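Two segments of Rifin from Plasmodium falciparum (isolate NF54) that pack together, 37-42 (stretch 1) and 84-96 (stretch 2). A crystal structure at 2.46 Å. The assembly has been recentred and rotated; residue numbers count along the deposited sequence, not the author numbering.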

# COMPACT_ATOMS: atom_id res chain seq x y z
N ARG B 37 2.01 11.87 12.79
CA ARG B 37 0.70 11.73 13.40
C ARG B 37 -0.35 11.25 12.40
O ARG B 37 -1.34 10.64 12.81
CB ARG B 37 0.32 13.06 14.07
CG ARG B 37 1.24 13.38 15.30
CD ARG B 37 1.09 14.81 15.83
NE ARG B 37 -0.28 15.14 16.24
CZ ARG B 37 -0.81 16.36 16.15
NH1 ARG B 37 -2.06 16.56 16.56
NH2 ARG B 37 -0.12 17.38 15.64
N TYR B 38 -0.18 11.54 11.11
CA TYR B 38 -1.20 11.13 10.15
C TYR B 38 -0.91 9.78 9.52
O TYR B 38 -1.83 9.01 9.28
CB TYR B 38 -1.34 12.17 9.03
CG TYR B 38 -2.57 11.99 8.17
CD1 TYR B 38 -2.58 11.08 7.12
CD2 TYR B 38 -3.72 12.72 8.41
CE1 TYR B 38 -3.70 10.91 6.33
CE2 TYR B 38 -4.84 12.56 7.64
CZ TYR B 38 -4.83 11.65 6.60
OH TYR B 38 -5.95 11.49 5.82
N PHE B 39 0.36 9.48 9.25
CA PHE B 39 0.74 8.22 8.63
C PHE B 39 1.36 7.24 9.61
O PHE B 39 1.54 6.08 9.25
CB PHE B 39 1.73 8.46 7.49
CG PHE B 39 1.16 9.19 6.33
CD1 PHE B 39 0.44 8.53 5.35
CD2 PHE B 39 1.35 10.56 6.20
CE1 PHE B 39 -0.09 9.22 4.27
CE2 PHE B 39 0.82 11.26 5.12
CZ PHE B 39 0.10 10.59 4.16
N HIS B 40 1.63 7.65 10.85
CA HIS B 40 2.16 6.74 11.85
C HIS B 40 3.44 6.11 11.34
O HIS B 40 3.74 4.95 11.61
CB HIS B 40 1.10 5.70 12.23
CG HIS B 40 -0.29 6.27 12.21
ND1 HIS B 40 -0.73 7.18 13.16
CD2 HIS B 40 -1.30 6.13 11.32
CE1 HIS B 40 -1.97 7.53 12.87
NE2 HIS B 40 -2.34 6.92 11.75
N ILE B 41 4.24 6.96 10.71
CA ILE B 41 5.56 6.56 10.18
C ILE B 41 6.65 7.42 10.83
O ILE B 41 6.35 8.54 11.21
CB ILE B 41 5.54 6.66 8.64
CG1 ILE B 41 6.31 5.51 7.98
CG2 ILE B 41 5.99 8.02 8.13
CD1 ILE B 41 5.74 4.16 8.29
N ASP B 42 7.84 6.87 11.02
CA ASP B 42 8.98 7.61 11.62
C ASP B 42 10.11 7.71 10.61
O ASP B 42 11.04 8.50 10.84
CB ASP B 42 9.47 6.86 12.85
CG ASP B 42 8.43 6.80 13.95
OD1 ASP B 42 8.32 7.77 14.71
OD2 ASP B 42 7.72 5.78 14.01
N VAL B 84 4.98 -5.11 10.42
CA VAL B 84 5.18 -4.62 11.78
C VAL B 84 4.29 -3.41 12.05
O VAL B 84 3.63 -3.34 13.09
CB VAL B 84 6.67 -4.29 12.04
CG1 VAL B 84 6.82 -3.57 13.37
CG2 VAL B 84 7.52 -5.56 11.99
N ASN B 85 4.22 -2.49 11.08
CA ASN B 85 3.46 -1.21 11.14
C ASN B 85 2.10 -1.28 10.46
O ASN B 85 2.01 -0.85 9.32
CB ASN B 85 4.30 0.00 10.72
CG ASN B 85 3.68 1.34 11.04
OD1 ASN B 85 2.51 1.45 11.37
ND2 ASN B 85 4.48 2.39 10.94
N GLN B 86 1.10 -1.85 11.10
CA GLN B 86 -0.28 -1.90 10.56
C GLN B 86 -0.91 -0.51 10.43
O GLN B 86 -1.67 -0.32 9.49
CB GLN B 86 -1.08 -2.88 11.41
CG GLN B 86 -0.49 -4.28 11.42
CD GLN B 86 -1.18 -5.17 10.43
OE1 GLN B 86 -2.34 -4.99 10.10
NE2 GLN B 86 -0.45 -6.17 9.94
N ALA B 87 -0.65 0.41 11.34
CA ALA B 87 -1.29 1.74 11.33
C ALA B 87 -1.01 2.50 10.04
O ALA B 87 -1.89 3.22 9.58
CB ALA B 87 -0.83 2.51 12.52
N PHE B 88 0.21 2.39 9.53
CA PHE B 88 0.56 3.01 8.25
C PHE B 88 -0.28 2.44 7.12
O PHE B 88 -0.88 3.18 6.35
CB PHE B 88 2.06 2.78 7.98
CG PHE B 88 2.56 3.34 6.68
CD1 PHE B 88 2.16 4.60 6.25
CD2 PHE B 88 3.46 2.64 5.91
CE1 PHE B 88 2.66 5.14 5.05
CE2 PHE B 88 3.95 3.17 4.71
CZ PHE B 88 3.54 4.42 4.28
N CYS B 89 -0.41 1.12 7.05
CA CYS B 89 -1.22 0.50 6.01
C CYS B 89 -2.69 0.83 6.20
O CYS B 89 -3.40 1.06 5.22
CB CYS B 89 -0.97 -1.01 6.03
SG CYS B 89 0.81 -1.38 5.99
N ASP B 90 -3.12 0.99 7.44
CA ASP B 90 -4.51 1.30 7.79
C ASP B 90 -4.97 2.62 7.17
O ASP B 90 -6.17 2.82 6.97
CB ASP B 90 -4.64 1.34 9.33
CG ASP B 90 -6.07 1.62 9.83
OD1 ASP B 90 -6.36 2.79 10.17
OD2 ASP B 90 -6.90 0.68 9.87
N VAL B 91 -4.02 3.50 6.82
CA VAL B 91 -4.35 4.77 6.17
C VAL B 91 -5.06 4.55 4.84
O VAL B 91 -5.87 5.38 4.41
CB VAL B 91 -3.07 5.61 5.99
CG1 VAL B 91 -3.37 6.93 5.24
CG2 VAL B 91 -2.48 5.90 7.33
N ARG B 92 -4.80 3.42 4.18
CA ARG B 92 -5.52 3.11 2.95
C ARG B 92 -7.03 3.09 3.18
O ARG B 92 -7.80 3.38 2.26
CB ARG B 92 -5.06 1.76 2.40
CG ARG B 92 -3.79 1.86 1.62
CD ARG B 92 -3.32 0.49 1.27
NE ARG B 92 -2.17 0.52 0.39
CZ ARG B 92 -1.48 -0.56 0.09
NH1 ARG B 92 -1.84 -1.72 0.61
NH2 ARG B 92 -0.43 -0.49 -0.73
N LYS B 93 -7.46 2.73 4.39
CA LYS B 93 -8.88 2.75 4.68
C LYS B 93 -9.38 4.16 4.88
O LYS B 93 -10.47 4.51 4.41
CB LYS B 93 -9.16 1.89 5.91
CG LYS B 93 -10.53 2.07 6.56
CD LYS B 93 -10.53 3.11 7.71
CE LYS B 93 -9.30 2.94 8.63
NZ LYS B 93 -8.91 4.10 9.52
N THR B 94 -8.56 5.02 5.47
CA THR B 94 -8.94 6.41 5.63
C THR B 94 -9.08 7.09 4.28
O THR B 94 -10.06 7.80 4.03
CB THR B 94 -7.88 7.11 6.49
OG1 THR B 94 -7.68 6.36 7.70
CG2 THR B 94 -8.33 8.53 6.83
N LEU B 95 -8.14 6.87 3.37
CA LEU B 95 -8.18 7.51 2.06
C LEU B 95 -9.06 6.78 1.05
O LEU B 95 -8.90 7.04 -0.14
CB LEU B 95 -6.76 7.66 1.50
CG LEU B 95 -5.79 8.42 2.43
CD1 LEU B 95 -4.41 8.58 1.82
CD2 LEU B 95 -6.40 9.77 2.76
N ARG B 96 -9.92 5.86 1.50
CA ARG B 96 -10.78 5.04 0.64
C ARG B 96 -9.98 4.44 -0.51
O ARG B 96 -10.38 4.46 -1.68
CB ARG B 96 -12.01 5.82 0.13
CG ARG B 96 -13.07 6.05 1.21
CD ARG B 96 -13.60 7.48 1.19
NE ARG B 96 -12.57 8.42 1.62
CZ ARG B 96 -12.76 9.72 1.78
NH1 ARG B 96 -11.75 10.50 2.17
NH2 ARG B 96 -13.96 10.25 1.55

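The end of one helix and the turn after it lie along a second helix from its N-cap to its C-terminal end, and the backbones come closest where Phe39 meets Phe88, their CA atoms 5.2 Å apart. Residues 37-39 close the first helix. His40 then leaves helical geometry with a positive phi of 57°, and its carbonyl faces the Asn85 amide.

Asn85 makes use of that carbonyl. It sits at the N-cap position of the second helix with chi1 at -168° (t) and chi2 at -14°, a conformation that serves both ends of the amide at once. Asn85 OD1 accepts from Phe88 N at 3.1 Å, capping a backbone NH that has no preceding helical turn to satisfy it, while Asn85 ND2 donates to His40 O at 2.7 Å with a nearly straight angle of 171°. This is the only hydrogen bond between the stretches. The rule to be read from it is economical: one amide caps its own helix and ties down the end of a neighbour.

Phe88 CA lies 3.4 Å from Phe39 O in a CA-H...O contact. One residue earlier, Ala87 points its methyl toward the first stretch, and Ala87 CB packs 3.7 Å from His40 CB. The His40 side chain has chi1 at -34°, between wells, and lies along the second helix, with His40 CD2 3.4 Å from Ala87 O and 4.2 Å from Val91 CG2.

Ile41 and Phe88 form the best-defined apolar pairing. Phe88 takes the t rotamer (chi1 179°), and its ring offers a face to Ile41 CD1, which stands 3.9 Å from the Phe88 ring centroid and 24° off the normal, a CH-pi arrangement. Ile41 has chi1 at -142°, off any well, with chi2 at 62° (p); in this conformation Ile41 CD1 also lies 3.4 Å from Asn85 ND2, so the methyl packs beside the polar tie as well as on the ring.

Phe39 points its CA-to-CB bond sideways to the second stretch. With chi1 at -67° (m), its ring touches two neighbours about one helical turn apart: Phe39 CD1 is 4.1 Å from Phe88 CE1, and Phe39 CE1 is 4.1 Å from Val91 CG1. Val91 points toward the first stretch in the t rotamer (chi1 177°), and both its methyls are used. Val91 CG1 meets the Phe39 ring and also Tyr38 CE1, at 4.1 Å, while Val91 CG2 lies 3.7 Å from Tyr38 O.

Tyr38 also starts sideways, but chi1 at -168° (t) carries its ring along the second helix toward its C-terminal end. There Tyr38 OH packs 3.5 Å from Leu95 CD2 and 3.9 Å from Thr94 CG2, contacts with carbon that extend the interface past Val91. Nearby, Lys93 NZ bonds within its own stretch, to Asp90 OD1 at 2.9 Å as a salt bridge and to Thr94 OG1 at 3.2 Å.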